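Local coordinates for putative uncharacterized protein (Chaetomium thermophilum, PDB 5T8V) that probably acts as a cohesin loader that places cohesin on chromatin, this chain being the HEAT-repeat C-terminal part of the longer protein, at residues A[226-231]-A[259-264]; A[278-283]-A[383-388]; A[838-843]-A[875-880]; A[853-858]-A[892-897]. One frame throughout, in Å; residues are numbered along the deposited sequence.

Interaction 1: residues A[226-231]-A[259-264]; sequences FAASQL and DMICQI
With CG1 anti to its own carbonyl carbon (chi1 -63°) and the chain then extended, I261 reaches from helix 247-267 to A228 on helix 218-232. M260 holds its CG anti to the backbone N (chi1 -170°), with the chain extended as far as SD. Both side chains meet one methyl group. A228 CB lies 3.6 Å from I261 CG1 and 3.9 Å from M260 SD. Beyond it, the tip of I261 lies against the backbone of helix 218-232, with CD1 3.8 Å from S229 N. Alanine suits this place because its single methyl lets long side chains of the partner helix cover the backbone, and the axes of the two segments approach to 9.2 Å. Isoleucine and methionine supply the apolar bulk, and no hydrogen bond crosses the contact. M260 also packs on S208 of helix 190-213, while I261 meets L309 of helix 305-315, so both lie in a buried interior shared by several helices. The segments run roughly antiparallel, at 143° between their N-to-C directions, as is usual for successive helices stacked in an all-helical, HEAT-repeat solenoid like this one.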
loop_
_atom_site.group_PDB
_atom_site.type_symbol
_atom_site.label_atom_id
_atom_site.label_comp_id
_atom_site.label_asym_id
_atom_site.label_seq_id
_atom_site.Cartn_x
_atom_site.Cartn_y
_atom_site.Cartn_z
ATOM N N PHE A 226 47.749 -10.024 -5.309
ATOM C CA PHE A 226 47.128 -11.345 -5.286
ATOM C C PHE A 226 47.269 -11.993 -3.913
ATOM O O PHE A 226 46.306 -12.569 -3.387
ATOM C CB PHE A 226 47.752 -12.224 -6.370
ATOM C CG PHE A 226 47.086 -13.559 -6.531
ATOM C CD1 PHE A 226 45.852 -13.661 -7.152
ATOM C CD2 PHE A 226 47.697 -14.715 -6.072
ATOM C CE1 PHE A 226 45.238 -14.890 -7.305
ATOM C CE2 PHE A 226 47.087 -15.945 -6.224
ATOM C CZ PHE A 226 45.857 -16.032 -6.840
ATOM N N ALA A 227 48.457 -11.898 -3.313
ATOM C CA ALA A 227 48.678 -12.475 -1.992
ATOM C C ALA A 227 47.833 -11.775 -0.934
ATOM O O ALA A 227 47.163 -12.430 -0.125
ATOM C CB ALA A 227 50.160 -12.395 -1.637
ATOM N N ALA A 228 47.857 -10.442 -0.922
ATOM C CA ALA A 228 47.028 -9.694 0.015
ATOM C C ALA A 228 45.553 -9.984 -0.215
ATOM O O ALA A 228 44.792 -10.181 0.740
ATOM C CB ALA A 228 47.306 -8.199 -0.116
ATOM N N SER A 229 45.128 -10.012 -1.481
ATOM C CA SER A 229 43.755 -10.388 -1.789
ATOM C C SER A 229 43.413 -11.739 -1.178
ATOM O O SER A 229 42.295 -11.946 -0.694
ATOM C CB SER A 229 43.544 -10.415 -3.302
ATOM O OG SER A 229 42.261 -10.926 -3.629
ATOM N N GLN A 230 44.369 -12.671 -1.180
ATOM C CA GLN A 230 44.116 -13.977 -0.578
ATOM C C GLN A 230 43.994 -13.866 0.939
ATOM O O GLN A 230 43.079 -14.440 1.540
ATOM C CB GLN A 230 45.224 -14.957 -0.967
ATOM C CG GLN A 230 45.029 -16.371 -0.432
ATOM C CD GLN A 230 43.677 -16.961 -0.799
ATOM O OE1 GLN A 230 43.551 -17.679 -1.792
ATOM N NE2 GLN A 230 42.659 -16.662 0.005
ATOM N N LEU A 231 44.911 -13.132 1.576
ATOM C CA LEU A 231 44.846 -12.951 3.024
ATOM C C LEU A 231 43.576 -12.238 3.461
ATOM O O LEU A 231 43.172 -12.370 4.623
ATOM C CB LEU A 231 46.056 -12.154 3.519
ATOM C CG LEU A 231 47.297 -12.923 3.971
ATOM C CD1 LEU A 231 48.372 -11.937 4.399
ATOM C CD2 LEU A 231 46.979 -13.882 5.109
ATOM N N ASP A 259 45.851 -2.851 4.346
ATOM C CA ASP A 259 46.836 -1.790 4.157
ATOM C C ASP A 259 47.596 -1.979 2.851
ATOM O O ASP A 259 47.784 -1.027 2.082
ATOM C CB ASP A 259 47.805 -1.757 5.339
ATOM C CG ASP A 259 47.152 -1.263 6.614
ATOM O OD1 ASP A 259 45.928 -1.013 6.596
ATOM O OD2 ASP A 259 47.860 -1.130 7.634
ATOM N N MET A 260 48.033 -3.209 2.575
ATOM C CA MET A 260 48.809 -3.463 1.365
ATOM C C MET A 260 47.993 -3.156 0.115
ATOM O O MET A 260 48.486 -2.509 -0.819
ATOM C CB MET A 260 49.289 -4.915 1.355
ATOM C CG MET A 260 50.303 -5.221 0.266
ATOM S SD MET A 260 50.928 -6.908 0.339
ATOM C CE MET A 260 51.872 -6.866 1.859
ATOM N N ILE A 261 46.738 -3.609 0.078
ATOM C CA ILE A 261 45.906 -3.377 -1.100
ATOM C C ILE A 261 45.643 -1.888 -1.282
ATOM O O ILE A 261 45.615 -1.388 -2.410
ATOM C CB ILE A 261 44.591 -4.170 -1.003
ATOM C CG1 ILE A 261 44.881 -5.673 -0.969
ATOM C CG2 ILE A 261 43.685 -3.833 -2.193
ATOM C CD1 ILE A 261 43.656 -6.538 -0.733
ATOM N N CYS A 262 45.420 -1.161 -0.186
ATOM C CA CYS A 262 45.256 0.285 -0.296
ATOM C C CYS A 262 46.512 0.936 -0.859
ATOM O O CYS A 262 46.431 1.869 -1.668
ATOM C CB CYS A 262 44.910 0.885 1.064
ATOM S SG CYS A 262 43.249 0.486 1.618
ATOM N N GLN A 263 47.684 0.458 -0.443
ATOM C CA GLN A 263 48.929 1.021 -0.952
ATOM C C GLN A 263 49.064 0.789 -2.451
ATOM O O GLN A 263 49.286 1.733 -3.216
ATOM C CB GLN A 263 50.113 0.426 -0.198
ATOM C CG GLN A 263 50.528 1.259 0.988
ATOM C CD GLN A 263 51.422 2.408 0.586
ATOM O OE1 GLN A 263 52.602 2.211 0.317
ATOM N NE2 GLN A 263 50.865 3.611 0.534
ATOM N N ILE A 264 48.930 -0.464 -2.890
ATOM C CA ILE A 264 48.998 -0.754 -4.322
ATOM C C ILE A 264 47.971 0.081 -5.078
ATOM O O ILE A 264 48.264 0.652 -6.137
ATOM C CB ILE A 264 48.798 -2.261 -4.569
ATOM C CG1 ILE A 264 49.896 -3.064 -3.866
ATOM C CG2 ILE A 264 48.784 -2.563 -6.071
ATOM C CD1 ILE A 264 49.700 -4.571 -3.923
#

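Interaction 2: residues A[278-283]-A[383-388]; sequences EILTSL and IKFIVN
F385 of helix 357-391 brings its ring up to L280, near the end of helix 272-282. L280 CD1 approaches the ring obliquely, 3.3 Å from F385 CD2, and L280 CB is 3.4 Å from F385 CE2, while the two side chains slide past each other in opposite directions. T281 meets the same ring differently: its methyl CG2 comes in at the edge, near the ring plane, 3.3 Å from F385 CZ, with the side chains crossing at about a right angle. The same leucine methyl, L280 CD1, also touches I386 CG2 at 3.9 Å. The large flat phenylalanine suits a place where one ring must span two consecutive residues of the other helix.

F385 gets there by holding CG anti to its backbone N (chi1 -171°). This is helix-to-helix packing within the all-helical HEAT-repeat solenoid, joining helices far apart in sequence. The two segments run at only 34° to each other, with axes 10.8 Å apart at their closest, so bulky side chains fill the distance.

What sets T281 in place lies one turn back. Its OG1 donates to E278 O at 2.9 Å, turning the polar branch to its own helix and leaving CG2 for the ring. The same carbonyl oxygen takes bonds from the backbone N of T281 and S282 and, at 3.1 Å, from S282 OG, which sits above the carbonyl plane. Further out, Y401 touches L280, F385 and I386, while F408 and I310 pack on L280 and L405 packs on I386.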
loop_
_atom_site.group_PDB
_atom_site.type_symbol
_atom_site.label_atom_id
_atom_site.label_comp_id
_atom_site.label_asym_id
_atom_site.label_seq_id
_atom_site.Cartn_x
_atom_site.Cartn_y
_atom_site.Cartn_z
ATOM N N GLU A 278 38.638 -6.854 -9.753
ATOM C CA GLU A 278 38.978 -8.227 -9.398
ATOM C C GLU A 278 38.602 -8.521 -7.952
ATOM O O GLU A 278 38.081 -9.600 -7.649
ATOM C CB GLU A 278 40.459 -8.510 -9.664
ATOM C CG GLU A 278 41.449 -7.529 -9.077
ATOM C CD GLU A 278 42.859 -7.769 -9.590
ATOM O OE1 GLU A 278 43.038 -8.671 -10.437
ATOM O OE2 GLU A 278 43.786 -7.054 -9.149
ATOM N N ILE A 279 38.808 -7.555 -7.051
ATOM C CA ILE A 279 38.401 -7.757 -5.665
ATOM C C ILE A 279 36.917 -8.076 -5.592
ATOM O O ILE A 279 36.485 -8.863 -4.739
ATOM C CB ILE A 279 38.757 -6.521 -4.811
ATOM C CG1 ILE A 279 40.269 -6.464 -4.577
ATOM C CG2 ILE A 279 38.014 -6.547 -3.471
ATOM C CD1 ILE A 279 40.746 -5.206 -3.882
ATOM N N LEU A 280 36.112 -7.487 -6.477
ATOM C CA LEU A 280 34.677 -7.724 -6.436
ATOM C C LEU A 280 34.279 -9.025 -7.119
ATOM O O LEU A 280 33.163 -9.506 -6.894
ATOM C CB LEU A 280 33.930 -6.551 -7.075
ATOM C CG LEU A 280 34.019 -5.219 -6.323
ATOM C CD1 LEU A 280 33.366 -4.104 -7.127
ATOM C CD2 LEU A 280 33.379 -5.318 -4.945
ATOM N N THR A 281 35.154 -9.605 -7.944
ATOM C CA THR A 281 34.871 -10.910 -8.532
ATOM C C THR A 281 35.444 -12.047 -7.702
ATOM O O THR A 281 34.854 -13.133 -7.663
ATOM C CB THR A 281 35.423 -10.991 -9.958
ATOM O OG1 THR A 281 36.837 -10.781 -9.938
ATOM C CG2 THR A 281 34.774 -9.942 -10.842
ATOM N N SER A 282 36.582 -11.826 -7.041
ATOM C CA SER A 282 37.074 -12.802 -6.076
ATOM C C SER A 282 36.020 -13.090 -5.016
ATOM O O SER A 282 35.831 -14.244 -4.611
ATOM C CB SER A 282 38.361 -12.294 -5.425
ATOM O OG SER A 282 39.386 -12.117 -6.387
ATOM N N LEU A 283 35.317 -12.048 -4.563
ATOM C CA LEU A 283 34.253 -12.227 -3.583
ATOM C C LEU A 283 33.143 -13.121 -4.118
ATOM O O LEU A 283 32.448 -13.782 -3.339
ATOM C CB LEU A 283 33.687 -10.865 -3.184
ATOM C CG LEU A 283 32.485 -10.864 -2.236
ATOM C CD1 LEU A 283 32.876 -11.385 -0.862
ATOM C CD2 LEU A 283 31.891 -9.466 -2.147
ATOM N N ILE A 383 30.227 1.158 -7.711
ATOM C CA ILE A 383 28.781 1.105 -7.926
ATOM C C ILE A 383 28.464 0.604 -9.330
ATOM O O ILE A 383 27.598 -0.258 -9.522
ATOM C CB ILE A 383 28.156 2.487 -7.658
ATOM C CG1 ILE A 383 28.407 2.910 -6.206
ATOM C CG2 ILE A 383 26.665 2.488 -7.972
ATOM C CD1 ILE A 383 27.860 1.949 -5.158
ATOM N N LYS A 384 29.159 1.141 -10.332
ATOM C CA LYS A 384 28.962 0.678 -11.700
ATOM C C LYS A 384 29.158 -0.826 -11.796
ATOM O O LYS A 384 28.354 -1.532 -12.416
ATOM C CB LYS A 384 29.918 1.405 -12.647
ATOM C CG LYS A 384 29.404 2.755 -13.121
ATOM C CD LYS A 384 30.536 3.657 -13.603
ATOM C CE LYS A 384 31.261 3.082 -14.813
ATOM N NZ LYS A 384 32.505 3.847 -15.125
ATOM N N PHE A 385 30.217 -1.346 -11.175
ATOM C CA PHE A 385 30.455 -2.782 -11.260
ATOM C C PHE A 385 29.304 -3.568 -10.636
ATOM O O PHE A 385 28.679 -4.413 -11.296
ATOM C CB PHE A 385 31.782 -3.141 -10.593
ATOM C CG PHE A 385 32.204 -4.558 -10.833
ATOM C CD1 PHE A 385 32.740 -4.934 -12.053
ATOM C CD2 PHE A 385 32.058 -5.518 -9.846
ATOM C CE1 PHE A 385 33.125 -6.240 -12.283
ATOM C CE2 PHE A 385 32.445 -6.825 -10.071
ATOM C CZ PHE A 385 32.979 -7.185 -11.291
ATOM N N ILE A 386 28.993 -3.291 -9.365
ATOM C CA ILE A 386 28.072 -4.165 -8.642
ATOM C C ILE A 386 26.657 -4.057 -9.204
ATOM O O ILE A 386 25.939 -5.060 -9.287
ATOM C CB ILE A 386 28.109 -3.879 -7.128
ATOM C CG1 ILE A 386 27.791 -2.412 -6.822
ATOM C CG2 ILE A 386 29.468 -4.285 -6.556
ATOM C CD1 ILE A 386 27.613 -2.129 -5.328
ATOM N N VAL A 387 26.226 -2.857 -9.596
ATOM C CA VAL A 387 24.916 -2.738 -10.232
ATOM C C VAL A 387 24.926 -3.439 -11.583
ATOM O O VAL A 387 24.027 -4.228 -11.906
ATOM C CB VAL A 387 24.507 -1.259 -10.374
ATOM C CG1 VAL A 387 23.166 -1.142 -11.099
ATOM C CG2 VAL A 387 24.423 -0.596 -9.008
ATOM N N ASN A 388 25.953 -3.163 -12.388
ATOM C CA ASN A 388 26.066 -3.775 -13.704
ATOM C C ASN A 388 25.848 -5.279 -13.632
ATOM O O ASN A 388 24.957 -5.822 -14.292
ATOM C CB ASN A 388 27.431 -3.473 -14.314
ATOM C CG ASN A 388 27.683 -4.266 -15.578
ATOM O OD1 ASN A 388 26.828 -4.332 -16.464
ATOM N ND2 ASN A 388 28.849 -4.899 -15.655
#

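Interaction 3: residues A[838-843]-A[875-880]; sequences SGRDVL and SEDLTV
A charged and polar grip beside a small buried apolar pair joins R840 and L843, in the first turns of helix 839-852, to D877, T879 and V880, at the start of helix 878-891. The guanidinium of R840 takes its two partners from different directions. D877 OD1 lies over one face, 3.0 Å from R840 NH1, with the carboxylate and guanidinium planes 87° apart; this salt bridge is one of charge alone, for no N-H points at the oxygen. T879 OG1 lies instead at the edge, in the plane, and accepts a hydrogen bond from R840 NH1 at 3.2 Å with an angle of 156° at the hydrogen. Arginine suits the place by its long aliphatic stem: with CG anti to the backbone N (chi1 178°), it runs out past T879, R840 CG lying 3.9 Å from T879 CG2, before bending at chi3.

Deeper, the contact becomes hydrophobic: L843 CD1 meets V880 CG2 at 3.6 Å, the two branched side chains lying side by side and pointing the same way. Both are buried, as befits leucine and valine, and L865 adds a further apolar side chain against L843.

Each helix begins close to the contact. S838 occupies the N-cap of helix 839-852, where its OG accepts a weak bond from R840 N. D877 holds the N-cap position of helix 878-891 but spends its carboxylate on R840 rather than on a capping bond. A salt bridge thus runs from the first turn of one helix to the N-cap residue of another, beside an apolar pair, in a HEAT-repeat protein.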
loop_
_atom_site.group_PDB
_atom_site.type_symbol
_atom_site.label_atom_id
_atom_site.label_comp_id
_atom_site.label_asym_id
_atom_site.label_seq_id
_atom_site.Cartn_x
_atom_site.Cartn_y
_atom_site.Cartn_z
ATOM N N SER A 838 -32.599 13.441 23.220
ATOM C CA SER A 838 -33.994 13.857 23.245
ATOM C C SER A 838 -34.910 12.658 23.470
ATOM O O SER A 838 -34.640 11.547 23.011
ATOM C CB SER A 838 -34.361 14.552 21.934
ATOM O OG SER A 838 -35.758 14.766 21.842
ATOM N N GLY A 839 -36.009 12.898 24.190
ATOM C CA GLY A 839 -36.983 11.839 24.402
ATOM C C GLY A 839 -37.494 11.260 23.097
ATOM O O GLY A 839 -37.660 10.046 22.965
ATOM N N ARG A 840 -37.760 12.127 22.120
ATOM C CA ARG A 840 -38.108 11.684 20.774
ATOM C C ARG A 840 -37.078 10.693 20.237
ATOM O O ARG A 840 -37.420 9.578 19.815
ATOM C CB ARG A 840 -38.211 12.920 19.878
ATOM C CG ARG A 840 -38.526 12.691 18.417
ATOM C CD ARG A 840 -38.235 13.977 17.656
ATOM N NE ARG A 840 -39.094 14.171 16.493
ATOM C CZ ARG A 840 -39.161 15.299 15.795
ATOM N NH1 ARG A 840 -39.974 15.387 14.750
ATOM N NH2 ARG A 840 -38.420 16.345 16.141
ATOM N N ASP A 841 -35.801 11.083 20.267
ATOM C CA ASP A 841 -34.744 10.241 19.719
ATOM C C ASP A 841 -34.625 8.921 20.470
ATOM O O ASP A 841 -34.297 7.894 19.867
ATOM C CB ASP A 841 -33.416 10.996 19.751
ATOM C CG ASP A 841 -33.445 12.258 18.911
ATOM O OD1 ASP A 841 -34.217 12.297 17.929
ATOM O OD2 ASP A 841 -32.696 13.207 19.230
ATOM N N VAL A 842 -34.874 8.925 21.781
ATOM C CA VAL A 842 -34.864 7.679 22.541
ATOM C C VAL A 842 -36.028 6.792 22.116
ATOM O O VAL A 842 -35.882 5.571 21.966
ATOM C CB VAL A 842 -34.904 7.976 24.051
ATOM C CG1 VAL A 842 -34.974 6.682 24.856
ATOM C CG2 VAL A 842 -33.688 8.792 24.469
ATOM N N LEU A 843 -37.203 7.387 21.920
ATOM C CA LEU A 843 -38.360 6.607 21.510
ATOM C C LEU A 843 -38.197 6.038 20.109
ATOM O O LEU A 843 -38.836 5.031 19.789
ATOM C CB LEU A 843 -39.620 7.466 21.592
ATOM C CG LEU A 843 -39.956 7.914 23.017
ATOM C CD1 LEU A 843 -41.000 9.007 22.991
ATOM C CD2 LEU A 843 -40.435 6.741 23.858
ATOM N N SER A 875 -50.758 17.369 19.985
ATOM C CA SER A 875 -49.299 17.383 19.990
ATOM C C SER A 875 -48.776 17.233 18.568
ATOM O O SER A 875 -48.926 16.172 17.951
ATOM C CB SER A 875 -48.746 16.274 20.888
ATOM O OG SER A 875 -47.327 16.251 20.853
ATOM N N GLU A 876 -48.171 18.298 18.037
ATOM C CA GLU A 876 -47.788 18.308 16.630
ATOM C C GLU A 876 -46.641 17.345 16.350
ATOM O O GLU A 876 -46.545 16.810 15.240
ATOM C CB GLU A 876 -47.414 19.727 16.203
ATOM C CG GLU A 876 -47.557 19.989 14.708
ATOM C CD GLU A 876 -46.462 19.337 13.882
ATOM O OE1 GLU A 876 -45.358 19.116 14.423
ATOM O OE2 GLU A 876 -46.709 19.044 12.693
ATOM N N ASP A 877 -45.765 17.112 17.326
ATOM C CA ASP A 877 -44.665 16.177 17.131
ATOM C C ASP A 877 -45.215 14.785 16.851
ATOM O O ASP A 877 -45.589 14.060 17.778
ATOM C CB ASP A 877 -43.745 16.159 18.353
ATOM C CG ASP A 877 -42.461 15.391 18.103
ATOM O OD1 ASP A 877 -42.056 15.271 16.926
ATOM O OD2 ASP A 877 -41.854 14.910 19.083
ATOM N N LEU A 878 -45.278 14.408 15.573
ATOM C CA LEU A 878 -45.881 13.136 15.191
ATOM C C LEU A 878 -44.942 11.959 15.414
ATOM O O LEU A 878 -45.406 10.837 15.636
ATOM C CB LEU A 878 -46.309 13.180 13.725
ATOM C CG LEU A 878 -47.292 14.293 13.353
ATOM C CD1 LEU A 878 -47.539 14.302 11.852
ATOM C CD2 LEU A 878 -48.603 14.144 14.120
ATOM N N THR A 879 -43.630 12.189 15.351
ATOM C CA THR A 879 -42.671 11.115 15.578
ATOM C C THR A 879 -42.924 10.435 16.918
ATOM O O THR A 879 -43.083 9.211 16.990
ATOM C CB THR A 879 -41.249 11.676 15.522
ATOM O OG1 THR A 879 -41.070 12.410 14.305
ATOM C CG2 THR A 879 -40.219 10.558 15.592
ATOM N N VAL A 880 -42.962 11.221 17.996
ATOM C CA VAL A 880 -43.195 10.663 19.327
ATOM C C VAL A 880 -44.520 9.912 19.369
ATOM O O VAL A 880 -44.616 8.821 19.947
ATOM C CB VAL A 880 -43.138 11.778 20.392
ATOM C CG1 VAL A 880 -44.055 12.939 20.030
ATOM C CG2 VAL A 880 -43.502 11.236 21.766
#

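Interaction 4: residues A[853-858]-A[892-897]; sequences EASLFT and LPQLSS
Q894 leans across to the A854-S855 turn, and the closer part of this slight contact is made by its amide and the backbone there. Q894 NE2 lies 3.6 Å from S855 CA, and Q894 OE1 is 3.6 Å from A854 O. Since both of those oxygens are acceptors, they are neighbours without being bonded; A854 O instead takes the backbone N of F857 at 3.0 Å, which closes the turn. Q894 CG stands anti to the backbone N (chi1 175°), and a kink at chi2 (-104°) folds the amide over the turn. Small residues suit the receiving side: A854 brings its CB within 4.3 Å of Q894 CB, and S855 points its own side chain away, so the amide can come down on the main chain.

The other side is looser. Q894 is exposed, a place that suits a flexible polar side chain, and no hydrogen bond joins the segments. F857 O stays 4.0 Å from Q894 OE1, while the ring of F857 turns inward onto L846, F849 and A850.

These segments are loops between helices: 853-858 leads from helix 839-852 to helix 859-862, and 892-897 from helix 878-891 to helix 900-910. Helix 808-824 flanks the first through M812, C815 and V819, and helix 919-935 backs the second, with I932 on L892 and I931 on P893.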
loop_
_atom_site.group_PDB
_atom_site.type_symbol
_atom_site.label_atom_id
_atom_site.label_comp_id
_atom_site.label_asym_id
_atom_site.label_seq_id
_atom_site.Cartn_x
_atom_site.Cartn_y
_atom_site.Cartn_z
ATOM N N GLU A 853 -38.469 -7.424 19.906
ATOM C CA GLU A 853 -38.832 -8.362 20.967
ATOM C C GLU A 853 -39.553 -7.590 22.061
ATOM O O GLU A 853 -38.918 -6.846 22.815
ATOM C CB GLU A 853 -37.593 -9.064 21.512
ATOM C CG GLU A 853 -37.875 -10.057 22.624
ATOM C CD GLU A 853 -38.765 -11.200 22.176
ATOM O OE1 GLU A 853 -38.710 -11.562 20.983
ATOM O OE2 GLU A 853 -39.521 -11.733 23.017
ATOM N N ALA A 854 -40.871 -7.776 22.150
ATOM C CA ALA A 854 -41.674 -7.069 23.139
ATOM C C ALA A 854 -41.513 -7.626 24.547
ATOM O O ALA A 854 -41.863 -6.939 25.513
ATOM C CB ALA A 854 -43.149 -7.119 22.744
ATOM N N SER A 855 -40.996 -8.850 24.686
ATOM C CA SER A 855 -40.794 -9.436 26.006
ATOM C C SER A 855 -39.943 -8.554 26.912
ATOM O O SER A 855 -40.027 -8.681 28.138
ATOM C CB SER A 855 -40.137 -10.811 25.868
ATOM O OG SER A 855 -39.712 -11.300 27.127
ATOM N N LEU A 856 -39.131 -7.665 26.338
ATOM C CA LEU A 856 -38.217 -6.851 27.129
ATOM C C LEU A 856 -38.926 -5.731 27.878
ATOM O O LEU A 856 -38.339 -5.154 28.799
ATOM C CB LEU A 856 -37.138 -6.260 26.220
ATOM C CG LEU A 856 -36.315 -7.286 25.438
ATOM C CD1 LEU A 856 -35.692 -6.653 24.207
ATOM C CD2 LEU A 856 -35.243 -7.890 26.326
ATOM N N PHE A 857 -40.164 -5.414 27.512
ATOM C CA PHE A 857 -40.881 -4.289 28.088
ATOM C C PHE A 857 -41.785 -4.750 29.225
ATOM O O PHE A 857 -42.222 -5.902 29.268
ATOM C CB PHE A 857 -41.710 -3.572 27.019
ATOM C CG PHE A 857 -40.881 -2.897 25.961
ATOM C CD1 PHE A 857 -40.235 -3.641 24.987
ATOM C CD2 PHE A 857 -40.750 -1.518 25.937
ATOM C CE1 PHE A 857 -39.470 -3.023 24.016
ATOM C CE2 PHE A 857 -39.988 -0.896 24.967
ATOM C CZ PHE A 857 -39.348 -1.650 24.005
ATOM N N THR A 858 -42.060 -3.831 30.149
ATOM C CA THR A 858 -42.928 -4.089 31.287
ATOM C C THR A 858 -44.055 -3.063 31.319
ATOM O O THR A 858 -43.965 -1.989 30.718
ATOM C CB THR A 858 -42.149 -4.047 32.610
ATOM O OG1 THR A 858 -41.694 -2.712 32.864
ATOM C CG2 THR A 858 -40.952 -4.984 32.559
ATOM N N LEU A 892 -48.305 -4.270 24.205
ATOM C CA LEU A 892 -49.486 -4.535 25.017
ATOM C C LEU A 892 -50.097 -5.915 24.800
ATOM O O LEU A 892 -50.520 -6.530 25.793
ATOM C CB LEU A 892 -50.522 -3.431 24.759
ATOM C CG LEU A 892 -51.543 -3.132 25.860
ATOM C CD1 LEU A 892 -50.924 -3.082 27.255
ATOM C CD2 LEU A 892 -52.207 -1.813 25.545
ATOM N N PRO A 893 -50.182 -6.460 23.581
ATOM C CA PRO A 893 -50.699 -7.832 23.438
ATOM C C PRO A 893 -49.812 -8.888 24.082
ATOM O O PRO A 893 -50.231 -10.050 24.167
ATOM C CB PRO A 893 -50.787 -8.025 21.916
ATOM C CG PRO A 893 -49.893 -6.992 21.338
ATOM C CD PRO A 893 -49.941 -5.830 22.270
ATOM N N GLN A 894 -48.611 -8.529 24.534
ATOM C CA GLN A 894 -47.723 -9.473 25.200
ATOM C C GLN A 894 -47.987 -9.581 26.697
ATOM O O GLN A 894 -47.655 -10.612 27.294
ATOM C CB GLN A 894 -46.262 -9.070 24.963
ATOM C CG GLN A 894 -45.230 -9.918 25.707
ATOM C CD GLN A 894 -44.637 -9.210 26.919
ATOM O OE1 GLN A 894 -44.863 -8.019 27.136
ATOM N NE2 GLN A 894 -43.867 -9.946 27.711
ATOM N N LEU A 895 -48.577 -8.558 27.312
ATOM C CA LEU A 895 -48.884 -8.620 28.732
ATOM C C LEU A 895 -49.827 -9.784 29.024
ATOM O O LEU A 895 -50.570 -10.254 28.158
ATOM C CB LEU A 895 -49.513 -7.308 29.205
ATOM C CG LEU A 895 -48.680 -6.029 29.078
ATOM C CD1 LEU A 895 -49.360 -4.891 29.826
ATOM C CD2 LEU A 895 -47.262 -6.228 29.592
ATOM N N SER A 896 -49.788 -10.249 30.270
ATOM C CA SER A 896 -50.607 -11.368 30.724
ATOM C C SER A 896 -51.699 -10.957 31.697
ATOM O O SER A 896 -52.828 -11.444 31.591
ATOM C CB SER A 896 -49.721 -12.429 31.388
ATOM O OG SER A 896 -49.096 -11.913 32.549
ATOM N N SER A 897 -51.389 -10.068 32.642
ATOM C CA SER A 897 -52.365 -9.681 33.654
ATOM C C SER A 897 -53.606 -9.051 33.036
ATOM O O SER A 897 -54.687 -9.103 33.635
ATOM C CB SER A 897 -51.720 -8.712 34.647
ATOM O OG SER A 897 -51.050 -7.663 33.973
#

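In the fold
The four contacts form two pairs on opposite sides of the chain's centre. Interactions 1 and 2 have centres about 17 Å apart and touch, I261 CG2 meeting I279 CD1 at 3.7 Å; the consecutive helices 247-267 and 272-282 carry the packing from one to the other. Interactions 3 and 4 lie at opposite ends of helices 839-852 and 878-891: the first joins their starts, the second the loops after their ends, so the helices run alongside in the same direction. Their centres are about 22 Å apart and their nearest atoms about 8 Å. Between the pairs, centres lie about 80 to 96 Å apart, a measure of the elongated helical-repeat scaffold.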